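Local coordinates for protein SnoK (Streptomyces nogalater, PDB 5EPA) that acts as a non-heme iron, 2-oxoglutarate-dependent carbocyclase in the biosynthesis of nogalamycin, at residues V39-V44 / V213-C218; R161-Y166 / R203-V208; S165-S170 / V221-A226. All coordinates share one frame; numbering follows the deposited sequence.

Contact 1 (V39-V44 / V213-C218); sequences VHIPRV and VVFHHC. With AKG (2-oxoglutaric acid), chain H.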
loop_
_atom_site.group_PDB
_atom_site.type_symbol
_atom_site.label_atom_id
_atom_site.label_comp_id
_atom_site.label_asym_id
_atom_site.label_seq_id
_atom_site.Cartn_x
_atom_site.Cartn_y
_atom_site.Cartn_z
ATOM N N VAL A 39 8.481 3.579 6.811
ATOM C CA VAL A 39 8.531 3.754 8.255
ATOM C C VAL A 39 7.371 3.071 8.941
ATOM O O VAL A 39 6.224 3.136 8.498
ATOM C CB VAL A 39 8.594 5.241 8.671
ATOM C CG1 VAL A 39 7.288 5.988 8.387
ATOM C CG2 VAL A 39 8.956 5.379 10.138
ATOM N N HIS A 40 7.698 2.442 10.051
ATOM C CA HIS A 40 6.734 1.749 10.899
ATOM C C HIS A 40 6.228 2.697 11.972
ATOM O O HIS A 40 6.993 3.162 12.795
ATOM C CB HIS A 40 7.408 0.532 11.554
ATOM C CG HIS A 40 6.548 -0.190 12.565
ATOM N ND1 HIS A 40 7.077 -0.938 13.586
ATOM C CD2 HIS A 40 5.210 -0.241 12.720
ATOM C CE1 HIS A 40 6.103 -1.436 14.317
ATOM N NE2 HIS A 40 4.957 -1.032 13.808
ATOM N N ILE A 41 4.936 2.999 11.941
ATOM C CA ILE A 41 4.325 3.841 12.963
ATOM C C ILE A 41 3.387 2.997 13.838
ATOM O O ILE A 41 2.370 2.519 13.381
ATOM C CB ILE A 41 3.532 4.974 12.340
ATOM C CG1 ILE A 41 4.407 5.756 11.360
ATOM C CG2 ILE A 41 2.990 5.886 13.426
ATOM C CD1 ILE A 41 5.621 6.439 11.972
ATOM N N PRO A 42 3.739 2.808 15.102
ATOM C CA PRO A 42 2.853 1.971 15.896
ATOM C C PRO A 42 1.651 2.691 16.519
ATOM O O PRO A 42 1.688 3.905 16.775
ATOM C CB PRO A 42 3.768 1.436 17.000
ATOM C CG PRO A 42 4.922 2.385 17.059
ATOM C CD PRO A 42 4.899 3.293 15.873
ATOM N N ARG A 43 0.629 1.891 16.813
ATOM C CA ARG A 43 -0.516 2.322 17.600
ATOM C C ARG A 43 -1.231 3.572 17.021
ATOM O O ARG A 43 -1.417 4.547 17.697
ATOM C CB ARG A 43 -0.096 2.549 19.042
ATOM C CG ARG A 43 0.535 1.318 19.687
ATOM C CD ARG A 43 0.976 1.590 21.132
ATOM N NE ARG A 43 2.042 2.588 21.149
ATOM C CZ ARG A 43 3.324 2.340 20.973
ATOM N NH1 ARG A 43 3.749 1.095 20.753
ATOM N NH2 ARG A 43 4.188 3.345 20.993
ATOM N N VAL A 44 -1.606 3.512 15.758
ATOM C CA VAL A 44 -2.299 4.605 15.149
ATOM C C VAL A 44 -3.805 4.434 15.393
ATOM O O VAL A 44 -4.486 5.395 15.731
ATOM C CB VAL A 44 -2.015 4.685 13.643
ATOM C CG1 VAL A 44 -2.750 5.849 13.027
ATOM C CG2 VAL A 44 -0.512 4.814 13.386
ATOM N N VAL A 213 0.703 0.962 11.556
ATOM C CA VAL A 213 0.743 1.268 10.130
ATOM C C VAL A 213 2.176 1.354 9.668
ATOM O O VAL A 213 2.993 1.999 10.320
ATOM C CB VAL A 213 0.057 2.606 9.809
ATOM C CG1 VAL A 213 0.037 2.831 8.320
ATOM C CG2 VAL A 213 -1.369 2.613 10.320
ATOM N N VAL A 214 2.484 0.742 8.533
ATOM C CA VAL A 214 3.756 0.983 7.893
ATOM C C VAL A 214 3.507 1.740 6.602
ATOM O O VAL A 214 2.749 1.297 5.762
ATOM C CB VAL A 214 4.503 -0.313 7.558
ATOM C CG1 VAL A 214 5.929 -0.004 7.110
ATOM C CG2 VAL A 214 4.529 -1.241 8.751
ATOM N N PHE A 215 4.205 2.852 6.429
ATOM C CA PHE A 215 4.098 3.696 5.235
ATOM C C PHE A 215 5.282 3.443 4.345
ATOM O O PHE A 215 6.410 3.320 4.818
ATOM C CB PHE A 215 4.118 5.184 5.605
ATOM C CG PHE A 215 2.952 5.630 6.405
ATOM C CD1 PHE A 215 2.918 5.454 7.738
ATOM C CD2 PHE A 215 1.864 6.247 5.776
ATOM C CE1 PHE A 215 1.795 5.838 8.474
ATOM C CE2 PHE A 215 0.763 6.662 6.493
ATOM C CZ PHE A 215 0.727 6.452 7.858
ATOM N N HIS A 216 5.045 3.351 3.050
ATOM C CA HIS A 216 6.166 3.241 2.100
ATOM C C HIS A 216 5.951 4.063 0.836
ATOM O O HIS A 216 4.861 4.085 0.248
ATOM C CB HIS A 216 6.518 1.734 1.770
ATOM C CG HIS A 216 5.475 1.006 0.986
ATOM N ND1 HIS A 216 4.454 0.320 1.585
ATOM C CD2 HIS A 216 5.268 0.891 -0.347
ATOM C CE1 HIS A 216 3.656 -0.186 0.662
ATOM N NE2 HIS A 216 4.155 0.105 -0.518
ATOM N N HIS A 217 7.036 4.683 0.400
ATOM C CA HIS A 217 7.046 5.468 -0.834
ATOM C C HIS A 217 6.768 4.631 -2.084
ATOM O O HIS A 217 7.000 3.426 -2.108
ATOM C CB HIS A 217 8.368 6.179 -0.960
ATOM C CG HIS A 217 8.402 7.224 -2.027
ATOM N ND1 HIS A 217 8.753 6.944 -3.326
ATOM C CD2 HIS A 217 8.183 8.558 -1.976
ATOM C CE1 HIS A 217 8.730 8.055 -4.040
ATOM N NE2 HIS A 217 8.384 9.050 -3.243
ATOM N N CYS A 218 6.223 5.266 -3.115
ATOM C CA CYS A 218 5.807 4.553 -4.354
ATOM C C CYS A 218 6.978 3.961 -5.154
ATOM O O CYS A 218 6.776 3.157 -6.056
ATOM C CB CYS A 218 4.957 5.438 -5.282
ATOM S SG CYS A 218 5.817 6.910 -5.943
HETATM C C1 AKG H . 1.406 -2.731 -1.024
HETATM O O1 AKG H . 0.727 -2.319 -0.051
HETATM O O2 AKG H . 1.904 -2.020 -1.938
HETATM C C2 AKG H . 1.650 -4.163 -1.178
HETATM O O5 AKG H . 2.329 -4.451 -2.153
HETATM C C3 AKG H . 1.096 -5.164 -0.196
HETATM C C4 AKG H . 1.234 -6.641 -0.573
HETATM C C5 AKG H . 0.686 -7.535 0.556
HETATM O O3 AKG H . -0.168 -7.104 1.396
HETATM O O4 AKG H . 1.075 -8.702 0.657
#
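At the edge of the larger sheet of the cupin-type double-stranded beta-helix, V39, H40 and I41 pair antiparallel with F215, V214 and V213. The outermost strand 38-41 borders a strand that reaches the cosubstrate, an instance of how an edge strand can flank an active-site strand while its own residues stay out of the pocket. Four backbone bonds join them in two hydrogen-bonded pairs, V39 with F215 and I41 with V213. The tightest, from I41 N to V213 O, measures 2.7 Å and runs nearly along the C=O axis. In the non-hydrogen-bonded pair between them, H40 with V214, the side chains turn to the face that also carries H216. V214 CG1 leans to within 3.4 Å of V39 O, while CD2 of the H40 imidazole lies 4.1 Å from V214 CG2. V213 O lies in the plane of the H40 ring, at its edge, and D212 accepts a hydrogen bond from NE2.

On the other face the contact is apolar. I41 CG1 approaches F215 CE1 obliquely, to 3.9 Å, and V213 CG1, from within the same strand, covers a face of that ring toward its rim. V44, past the end of the strand, sets CG2 3.9 Å from V213 CG2. Helix 98-108 closes over this layer through I100, I103 and L107.

One residue beyond F215, the strand enters the 2-oxoglutarate pocket. H216 has CG between its own backbone N and carbonyl carbon (chi1 68°), a torsion that carries the imidazole away from strand 38-41. D135 OD2 is hydrogen-bonded to NE2, and the same nitrogen makes a weak, bent bond to O2 of 2-oxoglutarate, 3.4 Å long with an angle of 130° at the hydrogen.

Contact 2 (R161-Y166 / R203-V208); sequences RGCMSY and RVAVPV. With AKG (2-oxoglutaric acid), chain H.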
loop_
_atom_site.group_PDB
_atom_site.type_symbol
_atom_site.label_atom_id
_atom_site.label_comp_id
_atom_site.label_asym_id
_atom_site.label_seq_id
_atom_site.Cartn_x
_atom_site.Cartn_y
_atom_site.Cartn_z
ATOM N N ARG A 161 3.257 -14.695 9.488
ATOM C CA ARG A 161 1.848 -14.477 9.076
ATOM C C ARG A 161 1.737 -13.654 7.795
ATOM O O ARG A 161 0.691 -13.124 7.493
ATOM C CB ARG A 161 1.018 -13.836 10.201
ATOM C CG ARG A 161 -0.474 -14.007 9.966
ATOM C CD ARG A 161 -1.408 -13.559 11.065
ATOM N NE ARG A 161 -1.019 -14.002 12.383
ATOM C CZ ARG A 161 -1.714 -13.733 13.487
ATOM N NH1 ARG A 161 -2.858 -13.037 13.426
ATOM N NH2 ARG A 161 -1.240 -14.161 14.654
ATOM N N GLY A 162 2.845 -13.472 7.084
ATOM C CA GLY A 162 2.830 -12.718 5.832
ATOM C C GLY A 162 3.217 -11.259 5.953
ATOM O O GLY A 162 2.587 -10.379 5.360
ATOM N N CYS A 163 4.232 -10.965 6.732
ATOM C CA CYS A 163 4.604 -9.577 6.952
ATOM C C CYS A 163 5.322 -8.997 5.740
ATOM O O CYS A 163 5.766 -9.727 4.844
ATOM C CB CYS A 163 5.453 -9.394 8.192
ATOM S SG CYS A 163 7.194 -9.734 7.929
ATOM N N MET A 164 5.406 -7.676 5.729
ATOM C CA MET A 164 6.064 -6.957 4.633
ATOM C C MET A 164 7.582 -6.903 4.858
ATOM O O MET A 164 8.017 -6.906 5.995
ATOM C CB MET A 164 5.540 -5.530 4.568
ATOM C CG MET A 164 4.040 -5.434 4.320
ATOM S SD MET A 164 3.660 -5.694 2.600
ATOM C CE MET A 164 4.074 -4.080 1.980
ATOM N N SER A 165 8.341 -6.823 3.766
ATOM C CA SER A 165 9.742 -6.470 3.816
ATOM C C SER A 165 10.050 -5.385 2.818
ATOM O O SER A 165 9.391 -5.290 1.788
ATOM C CB SER A 165 10.642 -7.680 3.517
ATOM O OG SER A 165 10.486 -8.680 4.497
ATOM N N TYR A 166 11.073 -4.591 3.115
ATOM C CA TYR A 166 11.422 -3.386 2.334
ATOM C C TYR A 166 12.919 -3.338 2.073
ATOM O O TYR A 166 13.704 -3.866 2.848
ATOM C CB TYR A 166 11.038 -2.108 3.112
ATOM C CG TYR A 166 9.611 -2.118 3.569
ATOM C CD1 TYR A 166 9.274 -2.668 4.787
ATOM C CD2 TYR A 166 8.588 -1.584 2.769
ATOM C CE1 TYR A 166 7.965 -2.715 5.209
ATOM C CE2 TYR A 166 7.264 -1.596 3.208
ATOM C CZ TYR A 166 6.962 -2.165 4.435
ATOM O OH TYR A 166 5.662 -2.261 4.874
ATOM N N ARG A 203 17.458 -6.365 2.918
ATOM C CA ARG A 203 16.015 -6.586 2.917
ATOM C C ARG A 203 15.519 -6.603 4.380
ATOM O O ARG A 203 15.965 -7.432 5.167
ATOM C CB ARG A 203 15.777 -7.945 2.267
ATOM C CG ARG A 203 14.430 -8.206 1.723
ATOM C CD ARG A 203 14.214 -9.701 1.380
ATOM N NE ARG A 203 14.985 -10.019 0.177
ATOM C CZ ARG A 203 14.904 -11.173 -0.495
ATOM N NH1 ARG A 203 14.081 -12.143 -0.081
ATOM N NH2 ARG A 203 15.658 -11.335 -1.590
ATOM N N VAL A 204 14.630 -5.689 4.756
ATOM C CA VAL A 204 14.192 -5.576 6.155
ATOM C C VAL A 204 12.778 -6.057 6.336
ATOM O O VAL A 204 11.853 -5.478 5.756
ATOM C CB VAL A 204 14.204 -4.126 6.673
ATOM C CG1 VAL A 204 13.976 -4.119 8.183
ATOM C CG2 VAL A 204 15.547 -3.490 6.399
ATOM N N ALA A 205 12.586 -7.077 7.161
ATOM C CA ALA A 205 11.257 -7.564 7.473
ATOM C C ALA A 205 10.727 -6.808 8.660
ATOM O O ALA A 205 11.425 -6.656 9.663
ATOM C CB ALA A 205 11.294 -9.048 7.772
ATOM N N VAL A 206 9.478 -6.357 8.562
ATOM C CA VAL A 206 8.882 -5.483 9.559
ATOM C C VAL A 206 7.575 -6.082 10.092
ATOM O O VAL A 206 6.473 -5.741 9.640
ATOM C CB VAL A 206 8.606 -4.086 8.984
ATOM C CG1 VAL A 206 8.094 -3.157 10.060
ATOM C CG2 VAL A 206 9.852 -3.483 8.375
ATOM N N PRO A 207 7.665 -6.972 11.071
ATOM C CA PRO A 207 6.448 -7.460 11.679
ATOM C C PRO A 207 5.777 -6.365 12.483
ATOM O O PRO A 207 6.451 -5.464 12.989
ATOM C CB PRO A 207 6.935 -8.577 12.601
ATOM C CG PRO A 207 8.360 -8.229 12.900
ATOM C CD PRO A 207 8.858 -7.649 11.601
ATOM N N VAL A 208 4.447 -6.432 12.570
ATOM C CA VAL A 208 3.673 -5.396 13.247
ATOM C C VAL A 208 2.491 -5.951 14.016
ATOM O O VAL A 208 2.045 -7.058 13.775
ATOM C CB VAL A 208 3.126 -4.365 12.265
ATOM C CG1 VAL A 208 4.271 -3.614 11.594
ATOM C CG2 VAL A 208 2.206 -5.006 11.235
HETATM C C1 AKG H . 1.406 -2.731 -1.024
HETATM O O1 AKG H . 0.727 -2.319 -0.051
HETATM O O2 AKG H . 1.904 -2.020 -1.938
HETATM C C2 AKG H . 1.650 -4.163 -1.178
HETATM O O5 AKG H . 2.329 -4.451 -2.153
HETATM C C3 AKG H . 1.096 -5.164 -0.196
HETATM C C4 AKG H . 1.234 -6.641 -0.573
HETATM C C5 AKG H . 0.686 -7.535 0.556
HETATM O O3 AKG H . -0.168 -7.104 1.396
HETATM O O4 AKG H . 1.075 -8.702 0.657
HETATM O O HOH W 1 4.422 -5.998 7.844
#
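The smaller sheet of the double-stranded beta-helix ends at strand 204-206, whose V204, A205 and V206 run antiparallel to Y166, S165 and M164. Y166 and V204 exchange two backbone bonds, the straighter from V204 N to Y166 O at 2.8 Å, and V206 N bonds to M164 O. Between these rungs S165 OG, set beside its own backbone N (chi1 -63°), rests 3.3 Å from A205 CA and almost as near its methyl group. On the opposite face the Y166 side chain meets V206 at about a right angle, the methyl CG2 lying 3.7 Å from CD1, at the ring's edge and near its plane. Y38 stacks on the same ring.

M164 starts out on the same face as Y166, but its end leads away from strand 204-206, into the cosubstrate pocket. Bends at its second and third torsions bring SD and CE alongside the aliphatic part of 2-oxoglutarate, each 3.8 Å from C3. An alanine here would probably open a gap beside that methylene and leave the cosubstrate chain less firmly confined. Where the strands diverge, a water bridges them, accepting from M164 N at 2.9 Å and donating to V206 O at 2.7 Å.

Contact 3 (S165-S170 / V221-A226); sequences SYVPGS and VHMAEA. With FE (Fe (III) ion), chain G; AKG (2-oxoglutaric acid), chain H.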
loop_
_atom_site.group_PDB
_atom_site.type_symbol
_atom_site.label_atom_id
_atom_site.label_comp_id
_atom_site.label_asym_id
_atom_site.label_seq_id
_atom_site.Cartn_x
_atom_site.Cartn_y
_atom_site.Cartn_z
ATOM N N SER A 165 8.341 -6.823 3.766
ATOM C CA SER A 165 9.742 -6.470 3.816
ATOM C C SER A 165 10.050 -5.385 2.818
ATOM O O SER A 165 9.391 -5.290 1.788
ATOM C CB SER A 165 10.642 -7.680 3.517
ATOM O OG SER A 165 10.486 -8.680 4.497
ATOM N N TYR A 166 11.073 -4.591 3.115
ATOM C CA TYR A 166 11.422 -3.386 2.334
ATOM C C TYR A 166 12.919 -3.338 2.073
ATOM O O TYR A 166 13.704 -3.866 2.848
ATOM C CB TYR A 166 11.038 -2.108 3.112
ATOM C CG TYR A 166 9.611 -2.118 3.569
ATOM C CD1 TYR A 166 9.274 -2.668 4.787
ATOM C CD2 TYR A 166 8.588 -1.584 2.769
ATOM C CE1 TYR A 166 7.965 -2.715 5.209
ATOM C CE2 TYR A 166 7.264 -1.596 3.208
ATOM C CZ TYR A 166 6.962 -2.165 4.435
ATOM O OH TYR A 166 5.662 -2.261 4.874
ATOM N N VAL A 167 13.294 -2.764 0.937
ATOM C CA VAL A 167 14.673 -2.502 0.636
ATOM C C VAL A 167 14.962 -1.022 0.987
ATOM O O VAL A 167 14.612 -0.116 0.238
ATOM C CB VAL A 167 14.982 -2.790 -0.837
ATOM C CG1 VAL A 167 16.455 -2.530 -1.143
ATOM C CG2 VAL A 167 14.659 -4.229 -1.165
ATOM N N PRO A 168 15.660 -0.787 2.123
ATOM C CA PRO A 168 15.996 0.569 2.543
ATOM C C PRO A 168 16.696 1.413 1.469
ATOM O O PRO A 168 17.649 0.969 0.846
ATOM C CB PRO A 168 16.960 0.345 3.713
ATOM C CG PRO A 168 16.618 -0.997 4.214
ATOM C CD PRO A 168 16.295 -1.790 2.998
ATOM N N GLY A 169 16.207 2.629 1.271
ATOM C CA GLY A 169 16.807 3.580 0.325
ATOM C C GLY A 169 16.459 3.327 -1.128
ATOM O O GLY A 169 16.882 4.068 -1.994
ATOM N N SER A 170 15.668 2.299 -1.407
ATOM C CA SER A 170 15.401 1.924 -2.790
ATOM C C SER A 170 14.501 2.930 -3.541
ATOM O O SER A 170 14.446 2.950 -4.766
ATOM C CB SER A 170 14.811 0.525 -2.862
ATOM O OG SER A 170 13.653 0.422 -2.053
ATOM N N VAL A 221 11.130 -0.389 -3.027
ATOM C CA VAL A 221 11.008 -1.781 -3.374
ATOM C C VAL A 221 10.535 -2.539 -2.131
ATOM O O VAL A 221 11.138 -2.422 -1.054
ATOM C CB VAL A 221 12.329 -2.340 -3.922
ATOM C CG1 VAL A 221 12.252 -3.827 -4.176
ATOM C CG2 VAL A 221 12.663 -1.653 -5.223
ATOM N N HIS A 222 9.509 -3.356 -2.304
ATOM C CA HIS A 222 8.991 -4.128 -1.213
ATOM C C HIS A 222 8.397 -5.458 -1.653
ATOM O O HIS A 222 8.199 -5.736 -2.831
ATOM C CB HIS A 222 7.943 -3.297 -0.465
ATOM C CG HIS A 222 6.757 -2.902 -1.300
ATOM N ND1 HIS A 222 6.815 -1.872 -2.209
ATOM C CD2 HIS A 222 5.485 -3.380 -1.358
ATOM C CE1 HIS A 222 5.629 -1.737 -2.799
ATOM N NE2 HIS A 222 4.795 -2.662 -2.324
ATOM N N MET A 223 8.060 -6.269 -0.669
ATOM C CA MET A 223 7.555 -7.604 -0.911
ATOM C C MET A 223 6.824 -8.090 0.348
ATOM O O MET A 223 6.798 -7.380 1.336
ATOM C CB MET A 223 8.735 -8.514 -1.299
ATOM C CG MET A 223 9.641 -8.880 -0.129
ATOM S SD MET A 223 11.341 -9.169 -0.646
ATOM C CE MET A 223 11.902 -7.463 -0.786
ATOM N N ALA A 224 6.270 -9.299 0.326
ATOM C CA ALA A 224 5.731 -9.900 1.552
ATOM C C ALA A 224 5.927 -11.397 1.626
ATOM O O ALA A 224 5.956 -12.064 0.625
ATOM C CB ALA A 224 4.250 -9.581 1.696
ATOM N N GLU A 225 6.009 -11.905 2.844
ATOM C CA GLU A 225 6.117 -13.346 3.109
ATOM C C GLU A 225 4.855 -14.066 2.766
ATOM O O GLU A 225 3.784 -13.490 2.775
ATOM C CB GLU A 225 6.302 -13.624 4.609
ATOM C CG GLU A 225 7.503 -12.986 5.250
ATOM C CD GLU A 225 8.769 -13.382 4.530
ATOM O OE1 GLU A 225 9.098 -14.577 4.577
ATOM O OE2 GLU A 225 9.400 -12.492 3.903
ATOM N N ALA A 226 4.986 -15.347 2.499
ATOM C CA ALA A 226 3.843 -16.260 2.558
ATOM C C ALA A 226 3.282 -16.276 3.982
ATOM O O ALA A 226 4.005 -16.038 4.957
ATOM C CB ALA A 226 4.289 -17.664 2.184
HETATM FE FE FE G . 2.926 -2.811 -3.359
HETATM C C1 AKG H . 1.406 -2.731 -1.024
HETATM O O1 AKG H . 0.727 -2.319 -0.051
HETATM O O2 AKG H . 1.904 -2.020 -1.938
HETATM C C2 AKG H . 1.650 -4.163 -1.178
HETATM O O5 AKG H . 2.329 -4.451 -2.153
HETATM C C3 AKG H . 1.096 -5.164 -0.196
HETATM C C4 AKG H . 1.234 -6.641 -0.573
HETATM C C5 AKG H . 0.686 -7.535 0.556
HETATM O O3 AKG H . -0.168 -7.104 1.396
HETATM O O4 AKG H . 1.075 -8.702 0.657
HETATM O O HOH W 2 8.725 -10.067 3.534
HETATM O O HOH W 3 1.062 -3.019 -4.435
#
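H222, whose CB packs 3.7 Å from Y166 CD2, holds the iron through NE2 at 2.1 Å. H133 and D135 complete the facial triad of two histidines and one carboxylate. O2 and O5 of 2-oxoglutarate chelate the metal, and a water fills the sixth position. With CG of H222 between the backbone N and the carbonyl carbon (chi1 61°), the ring leads away from strand 164-166 toward the metal; T220 O accepts from ND1 and would restrain its rotation. At the cosubstrate's far end, A224 CB lies 3.5 Å from the carboxylate oxygen O4.

The second shell is the pairing of strand 222-224, which carries H222 and A224, with strand 164-166. S165 and M223 exchange two backbone bonds, and V167 N donates to V221 O at 3.0 Å. V167 and V221 lie side by side, with CG2 and CG1 3.9 Å apart. Farther out, the type II turn from V167 to S170 folds back so that S170 OG accepts from V221 N at 2.8 Å and donates to V167 O.

The ligand arrangement resembles the state that precedes oxygen binding, although the metal is modelled as iron(III); in the ferrous enzyme dioxygen would probably replace that water.

The three contacts span the two facing sheets of one double-stranded beta-helix. Contact 1 lies in the larger sheet; contacts 2 and 3, with centres about 7 Å apart, share strand 164-166 in the smaller one, which joins 204-206 on one side to 222-224 on the other. Contact 1 has its centre about 12 Å from that of contact 2 and about 13 Å from that of contact 3. Along the chain the strands run 38-41, 164-166, 204-206, 213-217 and 222-224, so that the last three shuttle between sheets. The layers meet where Y166 packs on V214 and H216, and all three contacts reach 2-oxoglutarate, which therefore sits between the sheets.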